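Local coordinates for peridinin-chlorophyll A protein (Amphidinium carterae, PDB 2C9E) that probably serves as a water-soluble light-harvesting antenna for blue-green light, holding peridinin, chlorophyll a and a galactolipid within an all-helical shell, at residues D1-A6 and A96-I101; Y15-K20 and A132-K137. One frame throughout, in Å; residues are numbered along the deposited sequence.

In the fold
Both contacts pin helix 2-18 to its neighbours, contact 1 at its N-terminal turn and contact 2 at its C-terminal end, with their centres about 20 Å apart. They lie toward the periphery of the chain, each only partly buried, and in each a salt bridge is paired with a buried isoleucine, Ile3 or Ile17. The partner differs, helix 87-102 in contact 1 and the start of helix 132-152 in contact 2. So does the chemistry: in contact 1 a guanidinium meets a carboxylate with two nitrogens, whereas in contact 2 a single long lysine bond is supplemented by water. Both border pigment: peridinin touches each, chlorophyll a reaches contact 1, and a galactolipid chain lies against contact 2.

Contact 1: D1-A6 and A96-I101; sequences DAIADA and ALARMI. Unlike the reference sequence in segment 1-6: Ala2 (reference Gly). With PID (peridinin), chain F.
Arg99 carries this contact, reaching from helix 87-102 to the very start of the chain. Its side chain runs extended from CG to NE, and its tip meets that of Asp1 end-on, with one terminal nitrogen for each carboxylate oxygen. NH2 gives the better bond, 2.9 Å to Asp1 OD1, fairly straight and close to the guanidinium plane. The bond from NH1 to Asp1 OD2 is longer, 3.2 Å, and more bent. Both oxygens accept through their syn lone pairs, although the two planes are turned 47° apart. NH2 also has a salt bridge to Glu95 on its own helix, and NE is hydrogen-bonded to a residue flanking the segments, so the arginine is held between two acids and its positive charge is probably well stabilised.

Asp1 OD1 has a second donor, the backbone N of Ala4 at 2.8 Å, which meets it almost along its C-O axis. This is an Asx motif at the N-terminal end of helix 2-18, made possible because chi1 of 59° places CG between the backbone N and the carbonyl carbon. On the apolar side of the contact, Ile3 CG2 lies over one guanidinium face, toward its rim, and packs on Ala98 CB at 3.7 Å. Helix 132-152 completes this apolar patch with Ala152, Leu145 and Val149. On helix 87-102, Leu97 and Ile101 line the peridinin, Ile101 CD1 coming within 3.4 Å of its C12.

Contact 2: Y15-K20 and A132-K137; sequences YPIAEK and AFEAEK. With DGD (digalactosyl diacyl glycerol (dgdg)), chain G.
The lipid-binding end of helix 2-18, kinked at Pro16 and Ile17, packs here against the first turns of helix 132-152. Glu134 spans the gap: its CG stands anti to the backbone N (chi1 -166°), and the chain runs on extended toward Ile17 and Lys20. Ile17 CG1 abuts Glu134 CG at 3.4 Å, while CD1 of the same isoleucine rests on Ala135 CA. The carboxylate lies beyond this apolar touch, with OE2 3.4 Å from Pro16 CB. Lys20 bends at chi3 and chi4, which brings NZ back to Pro16 O at 3.0 Å and over the carboxylate plane to Glu134 OE1 at a long 3.3 Å. A water closes the group, accepting from NZ and donating to Glu134 OE2 at 2.6 Å. An alanine in place of Glu134 would remove both the salt bridge and the methylene packing on Ile17, and would probably loosen the join between the two helices. On the lipid side, Ile17 CG2 and Ala18 CB touch one acyl chain of the digalactosyl diacylglycerol, CG2 lying 3.6 Å from its CAB, and Ala135 borders the same chain: two helices forming one wall of an acyl-chain pocket.

Contact 1: D1-A6 and A96-I101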
ATOM      1  N   ASP A   1       9.542  10.270 -26.214  1.00 39.70           N
ATOM      2  CA  ASP A   1      10.899   9.748 -25.885  1.00 40.30           C
ATOM      3  C   ASP A   1      10.912   8.236 -25.739  1.00 39.14           C
ATOM      4  O   ASP A   1       9.870   7.582 -25.851  1.00 40.81           O
ATOM      5  CB  ASP A   1      11.456  10.398 -24.599  1.00 41.17           C
ATOM      6  CG  ASP A   1      10.576  10.163 -23.374  1.00 43.47           C
ATOM      7  OD1 ASP A   1       9.673   9.294 -23.443  1.00 44.01           O
ATOM      8  OD2 ASP A   1      10.801  10.852 -22.340  1.00 43.65           O
ATOM      9  N   ALA A   2      12.095   7.683 -25.494  1.00 37.42           N
ATOM     10  CA  ALA A   2      12.257   6.244 -25.335  1.00 35.00           C
ATOM     11  C   ALA A   2      11.220   5.582 -24.382  1.00 33.94           C
ATOM     12  O   ALA A   2      10.629   4.547 -24.717  1.00 32.71           O
ATOM     13  CB  ALA A   2      13.690   5.950 -24.865  1.00 35.80           C
ATOM     14  N   ILE A   3      11.000   6.190 -23.214  1.00 32.85           N
ATOM     15  CA  ILE A   3      10.071   5.661 -22.206  1.00 31.81           C
ATOM     16  C   ILE A   3       8.667   5.679 -22.741  1.00 33.12           C
ATOM     17  O   ILE A   3       7.955   4.663 -22.722  1.00 33.06           O
ATOM     18  CB  ILE A   3      10.112   6.491 -20.891  1.00 30.01           C
ATOM     19  CG1 ILE A   3      11.408   6.187 -20.124  1.00 29.90           C
ATOM     20  CG2 ILE A   3       8.875   6.207 -20.022  1.00 28.49           C
ATOM     21  CD1 ILE A   3      11.398   6.723 -18.696  1.00 27.88           C
ATOM     22  N   ALA A   4       8.282   6.844 -23.241  1.00 32.48           N
ATOM     23  CA  ALA A   4       6.953   7.028 -23.792  1.00 33.12           C
ATOM     24  C   ALA A   4       6.661   5.967 -24.863  1.00 31.48           C
ATOM     25  O   ALA A   4       5.612   5.335 -24.832  1.00 29.68           O
ATOM     26  CB  ALA A   4       6.816   8.449 -24.392  1.00 32.83           C
ATOM     27  N   ASP A   5       7.596   5.749 -25.784  1.00 29.19           N
ATOM     28  CA  ASP A   5       7.316   4.769 -26.819  1.00 29.47           C
ATOM     29  C   ASP A   5       7.309   3.339 -26.266  1.00 27.02           C
ATOM     30  O   ASP A   5       6.471   2.524 -26.641  1.00 25.32           O
ATOM     31  CB  ASP A   5       8.338   4.853 -27.986  1.00 31.63           C
ATOM     32  CG  ASP A   5       8.466   6.272 -28.592  1.00 35.42           C
ATOM     33  OD1 ASP A   5       7.513   7.098 -28.514  1.00 35.64           O
ATOM     34  OD2 ASP A   5       9.545   6.548 -29.152  1.00 35.61           O
ATOM     35  N   ALA A   6       8.244   3.018 -25.386  1.00 25.75           N
ATOM     36  CA  ALA A   6       8.272   1.648 -24.869  1.00 26.67           C
ATOM     37  C   ALA A   6       7.013   1.382 -24.011  1.00 27.00           C
ATOM     38  O   ALA A   6       6.401   0.316 -24.085  1.00 28.53           O
ATOM     39  CB  ALA A   6       9.525   1.438 -24.081  1.00 25.50           C
ATOM     40  N   ALA A  96       3.170   6.869 -16.302  1.00 22.19           N
ATOM     41  CA  ALA A  96       3.473   7.546 -15.046  1.00 23.29           C
ATOM     42  C   ALA A  96       4.373   6.615 -14.168  1.00 24.34           C
ATOM     43  O   ALA A  96       5.393   7.042 -13.638  1.00 24.15           O
ATOM     44  CB  ALA A  96       2.184   7.886 -14.306  1.00 22.23           C
ATOM     45  N   LEU A  97       4.002   5.339 -14.035  1.00 23.75           N
ATOM     46  CA  LEU A  97       4.835   4.397 -13.242  1.00 22.69           C
ATOM     47  C   LEU A  97       6.232   4.264 -13.846  1.00 23.27           C
ATOM     48  O   LEU A  97       7.223   4.116 -13.124  1.00 26.31           O
ATOM     49  CB  LEU A  97       4.193   2.993 -13.216  1.00 21.52           C
ATOM     50  CG  LEU A  97       2.996   2.793 -12.284  1.00 19.44           C
ATOM     51  CD1 LEU A  97       2.366   1.441 -12.485  1.00 17.82           C
ATOM     52  CD2 LEU A  97       3.491   2.968 -10.849  1.00 18.98           C
ATOM     53  N   ALA A  98       6.340   4.289 -15.170  1.00 21.92           N
ATOM     54  CA  ALA A  98       7.646   4.123 -15.757  1.00 21.83           C
ATOM     55  C   ALA A  98       8.516   5.285 -15.355  1.00 21.23           C
ATOM     56  O   ALA A  98       9.679   5.112 -15.031  1.00 20.15           O
ATOM     57  CB  ALA A  98       7.537   3.992 -17.336  1.00 22.85           C
ATOM     58  N   ARG A  99       7.936   6.478 -15.361  1.00 22.87           N
ATOM     59  CA  ARG A  99       8.678   7.670 -14.991  1.00 24.32           C
ATOM     60  C   ARG A  99       8.982   7.669 -13.493  1.00 25.58           C
ATOM     61  O   ARG A  99      10.085   8.035 -13.073  1.00 25.03           O
ATOM     62  CB  ARG A  99       7.904   8.934 -15.452  1.00 24.93           C
ATOM     63  CG  ARG A  99       7.921   9.032 -17.003  1.00 24.79           C
ATOM     64  CD  ARG A  99       7.336  10.308 -17.602  1.00 27.34           C
ATOM     65  NE  ARG A  99       7.222  10.215 -19.082  1.00 28.95           N
ATOM     66  CZ  ARG A  99       8.240  10.096 -19.946  1.00 27.96           C
ATOM     67  NH1 ARG A  99       9.508  10.055 -19.558  1.00 27.59           N
ATOM     68  NH2 ARG A  99       7.976   9.996 -21.227  1.00 30.04           N
ATOM     69  N   MET A 100       8.032   7.209 -12.677  1.00 23.70           N
ATOM     70  CA  MET A 100       8.313   7.190 -11.271  1.00 22.27           C
ATOM     71  C   MET A 100       9.418   6.170 -10.988  1.00 23.34           C
ATOM     72  O   MET A 100      10.267   6.394 -10.107  1.00 23.18           O
ATOM     73  CB  MET A 100       7.050   6.864 -10.482  1.00 21.59           C
ATOM     74  CG  MET A 100       7.249   6.769  -8.965  1.00 19.45           C
ATOM     75  SD  MET A 100       5.700   6.000  -8.259  1.00 22.26           S
ATOM     76  CE  MET A 100       6.092   4.171  -8.415  1.00 19.39           C
ATOM     77  N   ILE A 101       9.427   5.046 -11.703  1.00 22.13           N
ATOM     78  CA  ILE A 101      10.473   4.053 -11.436  1.00 22.45           C
ATOM     79  C   ILE A 101      11.853   4.542 -11.915  1.00 24.55           C
ATOM     80  O   ILE A 101      12.910   4.139 -11.379  1.00 23.70           O
ATOM     81  CB  ILE A 101      10.132   2.669 -12.078  1.00 20.37           C
ATOM     82  CG1 ILE A 101       8.866   2.138 -11.411  1.00 18.58           C
ATOM     83  CG2 ILE A 101      11.306   1.680 -11.923  1.00 17.31           C
ATOM     84  CD1 ILE A 101       8.318   0.962 -12.043  1.00 16.33           C
TER
HETATM   85  C1  PID F1331      15.057  -3.224 -13.654  1.00 22.03           C
HETATM   86  C2  PID F1331      16.589  -3.249 -13.694  1.00 22.90           C
HETATM   87  C3  PID F1331      17.154  -2.151 -12.788  1.00 24.09           C
HETATM   88  C4  PID F1331      16.667  -0.800 -13.320  1.00 22.27           C
HETATM   89  C5  PID F1331      15.151  -0.611 -13.189  1.00 23.00           C
HETATM   90  C6  PID F1331      14.333  -1.887 -13.469  1.00 22.31           C
HETATM   91  C7  PID F1331      13.025  -1.663 -13.912  1.00 22.50           C
HETATM   92  C8  PID F1331      11.860  -2.218 -13.375  1.00 21.72           C
HETATM   93  C9  PID F1331      10.562  -1.949 -13.821  1.00 22.43           C
HETATM   94  C10 PID F1331      10.172  -1.100 -14.852  1.00 24.68           C
HETATM   95  C11 PID F1331       9.432  -2.397 -13.270  1.00 23.94           C
HETATM   96  C12 PID F1331       8.377  -1.864 -13.896  1.00 23.98           C
HETATM   97  C13 PID F1331       7.041  -2.102 -13.571  1.00 23.11           C
HETATM   98  C14 PID F1331       5.910  -1.562 -14.189  1.00 23.64           C
HETATM   99  C15 PID F1331       4.642  -1.914 -13.718  1.00 23.07           C
HETATM  100  C16 PID F1331       3.425  -1.446 -14.213  1.00 19.62           C
HETATM  101  C17 PID F1331       2.206  -1.843 -13.662  1.00 18.95           C
HETATM  102  C18 PID F1331       0.987  -1.349 -14.128  1.00 16.53           C
HETATM  103  C19 PID F1331      -0.253  -1.698 -13.597  1.00 16.34           C
HETATM  104  C20 PID F1331      -1.410  -1.106 -14.110  1.00 16.52           C
HETATM  105  C21 PID F1331      -2.711  -1.322 -13.652  1.00 17.27           C
HETATM  106  C22 PID F1331      -3.771  -0.631 -14.241  1.00 16.69           C
HETATM  107  C23 PID F1331      -5.004  -0.771 -13.831  1.00 17.43           C
HETATM  108  C24 PID F1331      -6.218  -0.872 -13.353  1.00 17.70           C
HETATM  109  C25 PID F1331      -6.728   0.019 -12.209  1.00 17.30           C
HETATM  110  C26 PID F1331      -7.187  -0.892 -11.063  1.00 17.56           C
HETATM  111  C27 PID F1331      -8.168  -1.978 -11.520  1.00 19.05           C
HETATM  112  C28 PID F1331      -7.621  -2.805 -12.691  1.00 18.81           C
HETATM  113  C29 PID F1331      -7.198  -1.925 -13.874  1.00 19.22           C
HETATM  114  C30 PID F1331      -9.235  -2.548  -9.471  1.00 21.15           C
HETATM  115  C31 PID F1331      -9.535  -3.533  -8.339  1.00 19.20           C
HETATM  116  CM1 PID F1331      14.401  -4.347 -14.462  1.00 22.74           C
HETATM  117  CM2 PID F1331      14.773   0.516 -14.156  1.00 20.10           C
HETATM  118  CM3 PID F1331      14.892  -0.118 -11.763  1.00 21.87           C
HETATM  119  CM4 PID F1331       6.049  -0.583 -15.358  1.00 22.57           C
HETATM  120  CM5 PID F1331      -2.992  -2.278 -12.487  1.00 16.02           C
HETATM  121  CM6 PID F1331      -5.612   0.910 -11.657  1.00 19.16           C
HETATM  122  CM7 PID F1331      -7.867   0.919 -12.695  1.00 18.91           C
HETATM  123  CM8 PID F1331      -6.542  -2.787 -14.957  1.00 17.87           C
HETATM  124  O1  PID F1331      14.432  -2.867 -12.418  1.00 20.65           O
HETATM  125  O2  PID F1331      18.585  -2.165 -12.813  1.00 27.21           O
HETATM  126  O3  PID F1331      10.923  -0.466 -15.589  1.00 26.72           O
HETATM  127  O4  PID F1331       8.807  -1.044 -14.902  1.00 23.78           O
HETATM  128  O5  PID F1331      -8.339  -1.226 -14.391  1.00 19.78           O
HETATM  129  O6  PID F1331      -8.328  -2.895 -10.424  1.00 21.13           O
HETATM  130  O7  PID F1331      -9.859  -1.491  -9.546  1.00 24.10           O

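Contact 2: Y15-K20 and A132-K137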
ATOM      1  N   TYR A  15      -2.893  -4.654 -22.291  1.00 24.03           N
ATOM      2  CA  TYR A  15      -4.286  -4.303 -22.136  1.00 24.29           C
ATOM      3  C   TYR A  15      -5.189  -5.489 -22.396  1.00 23.93           C
ATOM      4  O   TYR A  15      -6.073  -5.751 -21.602  1.00 25.18           O
ATOM      5  CB  TYR A  15      -4.675  -3.130 -23.059  1.00 24.81           C
ATOM      6  CG  TYR A  15      -6.030  -2.572 -22.718  1.00 27.13           C
ATOM      7  CD1 TYR A  15      -6.193  -1.680 -21.647  1.00 26.98           C
ATOM      8  CD2 TYR A  15      -7.177  -2.997 -23.401  1.00 27.38           C
ATOM      9  CE1 TYR A  15      -7.450  -1.227 -21.265  1.00 26.31           C
ATOM     10  CE2 TYR A  15      -8.455  -2.551 -23.023  1.00 28.06           C
ATOM     11  CZ  TYR A  15      -8.589  -1.665 -21.958  1.00 28.01           C
ATOM     12  OH  TYR A  15      -9.852  -1.231 -21.583  1.00 25.85           O
ATOM     13  N   PRO A  16      -4.975  -6.243 -23.494  1.00 24.58           N
ATOM     14  CA  PRO A  16      -5.856  -7.408 -23.766  1.00 24.74           C
ATOM     15  C   PRO A  16      -5.769  -8.492 -22.695  1.00 24.68           C
ATOM     16  O   PRO A  16      -6.732  -9.218 -22.438  1.00 24.29           O
ATOM     17  CB  PRO A  16      -5.372  -7.923 -25.145  1.00 24.80           C
ATOM     18  CG  PRO A  16      -4.742  -6.737 -25.769  1.00 24.87           C
ATOM     19  CD  PRO A  16      -3.992  -6.084 -24.588  1.00 24.52           C
ATOM     20  N   ILE A  17      -4.602  -8.637 -22.079  1.00 25.11           N
ATOM     21  CA  ILE A  17      -4.457  -9.622 -20.999  1.00 24.45           C
ATOM     22  C   ILE A  17      -5.193  -9.076 -19.773  1.00 24.50           C
ATOM     23  O   ILE A  17      -5.895  -9.811 -19.068  1.00 23.54           O
ATOM     24  CB  ILE A  17      -2.955  -9.837 -20.651  1.00 24.72           C
ATOM     25  CG1 ILE A  17      -2.243 -10.420 -21.888  1.00 24.08           C
ATOM     26  CG2 ILE A  17      -2.831 -10.686 -19.339  1.00 23.57           C
ATOM     27  CD1 ILE A  17      -0.698 -10.571 -21.770  1.00 21.55           C
ATOM     28  N   ALA A  18      -5.010  -7.779 -19.514  1.00 23.71           N
ATOM     29  CA  ALA A  18      -5.687  -7.110 -18.403  1.00 24.38           C
ATOM     30  C   ALA A  18      -7.230  -7.284 -18.486  1.00 26.03           C
ATOM     31  O   ALA A  18      -7.916  -7.521 -17.462  1.00 24.38           O
ATOM     32  CB  ALA A  18      -5.330  -5.630 -18.423  1.00 24.32           C
ATOM     33  N   GLU A  19      -7.776  -7.152 -19.696  1.00 25.26           N
ATOM     34  CA  GLU A  19      -9.223  -7.323 -19.913  1.00 26.42           C
ATOM     35  C   GLU A  19      -9.742  -8.705 -19.525  1.00 25.34           C
ATOM     36  O   GLU A  19     -10.918  -8.873 -19.292  1.00 26.02           O
ATOM     37  CB  GLU A  19      -9.589  -7.122 -21.389  1.00 27.44           C
ATOM     38  CG  GLU A  19      -9.677  -5.711 -21.856  1.00 32.14           C
ATOM     39  CD  GLU A  19     -10.002  -5.647 -23.347  1.00 34.53           C
ATOM     40  OE1 GLU A  19      -9.242  -6.216 -24.159  1.00 36.54           O
ATOM     41  OE2 GLU A  19     -11.016  -5.031 -23.709  1.00 36.69           O
ATOM     42  N   LYS A  20      -8.889  -9.710 -19.491  1.00 24.00           N
ATOM     43  CA  LYS A  20      -9.373 -11.004 -19.122  1.00 25.53           C
ATOM     44  C   LYS A  20      -9.095 -11.332 -17.641  1.00 26.27           C
ATOM     45  O   LYS A  20      -9.500 -12.376 -17.148  1.00 25.63           O
ATOM     46  CB  LYS A  20      -8.733 -12.035 -20.047  1.00 27.47           C
ATOM     47  CG  LYS A  20      -9.169 -11.817 -21.504  1.00 31.96           C
ATOM     48  CD  LYS A  20      -8.951 -13.033 -22.429  1.00 36.66           C
ATOM     49  CE  LYS A  20      -7.478 -13.269 -22.808  1.00 40.02           C
ATOM     50  NZ  LYS A  20      -6.782 -12.043 -23.349  1.00 41.25           N
ATOM     51  N   ALA A 132      -0.564 -18.334 -23.013  1.00 26.53           N
ATOM     52  CA  ALA A 132       0.885 -18.324 -22.979  1.00 27.18           C
ATOM     53  C   ALA A 132       1.624 -17.480 -24.020  1.00 27.94           C
ATOM     54  O   ALA A 132       2.584 -16.786 -23.665  1.00 26.70           O
ATOM     55  CB  ALA A 132       1.410 -19.747 -22.991  1.00 28.76           C
ATOM     56  N   PHE A 133       1.215 -17.539 -25.292  1.00 27.67           N
ATOM     57  CA  PHE A 133       1.878 -16.768 -26.335  1.00 26.48           C
ATOM     58  C   PHE A 133       1.667 -15.277 -26.031  1.00 27.08           C
ATOM     59  O   PHE A 133       2.538 -14.413 -26.236  1.00 25.53           O
ATOM     60  CB  PHE A 133       1.279 -17.083 -27.732  1.00 29.62           C
ATOM     61  CG  PHE A 133       1.756 -18.384 -28.367  1.00 31.33           C
ATOM     62  CD1 PHE A 133       3.110 -18.705 -28.446  1.00 33.86           C
ATOM     63  CD2 PHE A 133       0.826 -19.274 -28.920  1.00 34.32           C
ATOM     64  CE1 PHE A 133       3.541 -19.913 -29.071  1.00 35.49           C
ATOM     65  CE2 PHE A 133       1.234 -20.470 -29.545  1.00 34.78           C
ATOM     66  CZ  PHE A 133       2.596 -20.790 -29.620  1.00 34.76           C
ATOM     67  N   GLU A 134       0.474 -14.972 -25.565  1.00 25.48           N
ATOM     68  CA  GLU A 134       0.154 -13.599 -25.252  1.00 26.10           C
ATOM     69  C   GLU A 134       1.071 -13.081 -24.132  1.00 23.78           C
ATOM     70  O   GLU A 134       1.746 -12.087 -24.301  1.00 24.28           O
ATOM     71  CB  GLU A 134      -1.314 -13.518 -24.865  1.00 27.84           C
ATOM     72  CG  GLU A 134      -1.852 -12.131 -24.830  1.00 32.59           C
ATOM     73  CD  GLU A 134      -3.384 -12.103 -24.994  1.00 34.21           C
ATOM     74  OE1 GLU A 134      -4.043 -13.133 -24.765  1.00 32.46           O
ATOM     75  OE2 GLU A 134      -3.920 -11.019 -25.348  1.00 37.81           O
ATOM     76  N   ALA A 135       1.118 -13.755 -22.991  1.00 21.70           N
ATOM     77  CA  ALA A 135       1.973 -13.297 -21.880  1.00 21.84           C
ATOM     78  C   ALA A 135       3.475 -13.218 -22.328  1.00 21.87           C
ATOM     79  O   ALA A 135       4.199 -12.315 -21.938  1.00 20.67           O
ATOM     80  CB  ALA A 135       1.824 -14.277 -20.662  1.00 19.75           C
ATOM     81  N   GLU A 136       3.931 -14.156 -23.147  1.00 21.27           N
ATOM     82  CA  GLU A 136       5.335 -14.122 -23.569  1.00 24.07           C
ATOM     83  C   GLU A 136       5.661 -12.861 -24.331  1.00 23.56           C
ATOM     84  O   GLU A 136       6.695 -12.227 -24.092  1.00 24.50           O
ATOM     85  CB  GLU A 136       5.672 -15.363 -24.374  1.00 25.30           C
ATOM     86  CG  GLU A 136       5.805 -16.569 -23.451  1.00 32.38           C
ATOM     87  CD  GLU A 136       5.580 -17.906 -24.160  1.00 36.64           C
ATOM     88  OE1 GLU A 136       5.545 -17.933 -25.435  1.00 38.03           O
ATOM     89  OE2 GLU A 136       5.429 -18.917 -23.426  1.00 36.54           O
ATOM     90  N   LYS A 137       4.761 -12.498 -25.242  1.00 22.72           N
ATOM     91  CA  LYS A 137       4.884 -11.293 -26.034  1.00 22.05           C
ATOM     92  C   LYS A 137       4.842 -10.075 -25.072  1.00 20.36           C
ATOM     93  O   LYS A 137       5.616  -9.135 -25.212  1.00 21.18           O
ATOM     94  CB  LYS A 137       3.736 -11.246 -27.062  1.00 22.99           C
ATOM     95  CG  LYS A 137       3.645  -9.940 -27.878  1.00 25.49           C
ATOM     96  CD  LYS A 137       2.660 -10.108 -29.012  1.00 26.84           C
ATOM     97  CE  LYS A 137       1.960  -8.823 -29.257  1.00 30.79           C
ATOM     98  NZ  LYS A 137       0.793  -8.751 -28.276  1.00 32.16           N
TER
HETATM   99  C1A DGD G1332       8.047  -8.871 -10.198  1.00 25.78           C
HETATM  100  C2A DGD G1332       6.945  -8.528  -9.226  1.00 27.26           C
HETATM  101  C3A DGD G1332       7.507  -8.056  -7.842  1.00 27.10           C
HETATM  102  C4A DGD G1332       6.463  -7.346  -7.026  1.00 25.74           C
HETATM  103  C5A DGD G1332       7.062  -6.255  -6.163  1.00 23.32           C
HETATM  104  C6A DGD G1332       6.071  -5.658  -5.199  1.00 22.59           C
HETATM  105  C7A DGD G1332       4.977  -4.836  -5.877  1.00 23.51           C
HETATM  106  C8A DGD G1332       3.697  -4.646  -4.966  1.00 21.20           C
HETATM  107  C9A DGD G1332       3.526  -3.146  -4.465  1.00 22.74           C
HETATM  108  CAA DGD G1332       2.550  -2.375  -5.322  1.00 22.84           C
HETATM  109  CBA DGD G1332       2.223  -0.929  -4.922  1.00 21.13           C
HETATM  110  CCA DGD G1332       1.560  -0.697  -3.565  1.00 21.26           C
HETATM  111  CDA DGD G1332       1.203   0.813  -3.463  1.00 21.18           C
HETATM  112  CEA DGD G1332       0.482   1.241  -2.175  1.00 23.38           C
HETATM  113  CFA DGD G1332      -0.965   0.678  -2.017  1.00 23.95           C
HETATM  114  CGA DGD G1332      -2.023   1.707  -2.456  1.00 22.03           C
HETATM  115  CHA DGD G1332      -3.392   1.090  -2.735  1.00 23.21           C
HETATM  116  CIA DGD G1332      -3.365  -0.232  -3.486  1.00 23.10           C
HETATM  117  O1A DGD G1332       9.170  -9.087  -9.726  1.00 28.33           O
HETATM  118  C1B DGD G1332       6.833  -9.647 -15.063  1.00 28.88           C
HETATM  119  C2B DGD G1332       6.038  -8.548 -15.719  1.00 28.29           C
HETATM  120  C3B DGD G1332       4.716  -9.050 -16.283  1.00 31.07           C
HETATM  121  C4B DGD G1332       4.926  -9.783 -17.608  1.00 30.64           C
HETATM  122  C5B DGD G1332       3.796  -9.577 -18.586  1.00 30.15           C
HETATM  123  C6B DGD G1332       3.063 -10.896 -18.796  1.00 31.26           C
HETATM  124  C7B DGD G1332       1.572 -10.780 -18.436  1.00 31.93           C
HETATM  125  C8B DGD G1332       1.086  -9.358 -18.471  1.00 31.68           C
HETATM  126  C9B DGD G1332       0.496  -8.913 -17.148  1.00 34.84           C
HETATM  127  CAB DGD G1332      -0.902  -8.332 -17.403  1.00 35.73           C
HETATM  128  CBB DGD G1332      -1.481  -7.722 -16.182  1.00 31.78           C
HETATM  129  CCB DGD G1332      -2.216  -6.479 -16.553  1.00 33.15           C
HETATM  130  CDB DGD G1332      -1.646  -5.263 -15.853  1.00 28.70           C
HETATM  131  CEB DGD G1332      -0.704  -4.560 -16.751  1.00 29.75           C
HETATM  132  CFB DGD G1332       0.677  -5.122 -16.678  1.00 26.56           C
HETATM  133  CGB DGD G1332       1.304  -4.889 -15.310  1.00 27.22           C
HETATM  134  CHB DGD G1332       2.587  -5.697 -15.167  1.00 24.00           C
HETATM  135  CIB DGD G1332       2.370  -7.064 -14.490  1.00 24.71           C
HETATM  136  O1B DGD G1332       6.370 -10.811 -15.067  1.00 28.21           O
HETATM  137  O1G DGD G1332       7.772  -9.509 -11.310  1.00 25.20           O
HETATM  138  C1G DGD G1332       8.881  -9.760 -12.108  1.00 24.17           C
HETATM  139  C2G DGD G1332       8.333 -10.351 -13.408  1.00 26.33           C
HETATM  140  O2G DGD G1332       7.647  -9.240 -14.114  1.00 27.48           O
HETATM  141  C3G DGD G1332       9.510 -10.922 -14.210  1.00 25.53           C
HETATM  142  O3G DGD G1332       9.754 -12.156 -13.491  1.00 24.59           O
HETATM  143  C1D DGD G1332      10.936 -12.824 -13.871  1.00 23.56           C
HETATM  144  C2D DGD G1332      11.346 -13.853 -12.761  1.00 23.41           C
HETATM  145  O2D DGD G1332      11.656 -13.153 -11.555  1.00 21.09           O
HETATM  146  C3D DGD G1332      12.598 -14.562 -13.219  1.00 24.37           C
HETATM  147  O3D DGD G1332      13.018 -15.511 -12.219  1.00 24.25           O
HETATM  148  C4D DGD G1332      12.381 -15.214 -14.592  1.00 25.92           C
HETATM  149  O4D DGD G1332      11.423 -16.256 -14.506  1.00 30.20           O
HETATM  150  C5D DGD G1332      11.848 -14.176 -15.558  1.00 28.03           C
HETATM  151  O5D DGD G1332      12.345 -15.366 -17.570  1.00 36.97           O
HETATM  152  C6D DGD G1332      11.285 -14.882 -16.771  1.00 31.00           C
HETATM  153  O6D DGD G1332      10.677 -13.515 -15.086  1.00 24.84           O
HETATM  154  C1E DGD G1332      12.119 -16.739 -17.932  1.00 41.77           C
HETATM  155  C2E DGD G1332      13.461 -17.443 -18.033  1.00 43.44           C
HETATM  156  O2E DGD G1332      14.111 -17.419 -16.742  1.00 44.74           O
HETATM  157  C3E DGD G1332      14.310 -16.648 -19.083  1.00 44.03           C
HETATM  158  O3E DGD G1332      15.556 -17.312 -19.321  1.00 43.20           O
HETATM  159  C4E DGD G1332      13.503 -16.573 -20.376  1.00 43.63           C
HETATM  160  O4E DGD G1332      13.185 -17.901 -20.787  1.00 43.89           O
HETATM  161  C5E DGD G1332      12.185 -15.831 -20.072  1.00 45.30           C
HETATM  162  O6E DGD G1332      11.499 -16.761 -19.239  1.00 43.66           O
HETATM  163  C6E DGD G1332      11.370 -15.625 -21.355  1.00 47.13           C
HETATM  164  O5E DGD G1332      11.925 -14.579 -22.158  1.00 51.10           O
HETATM  165  O   HOH W   1      -6.345 -11.255 -26.140  1.00 30.92           O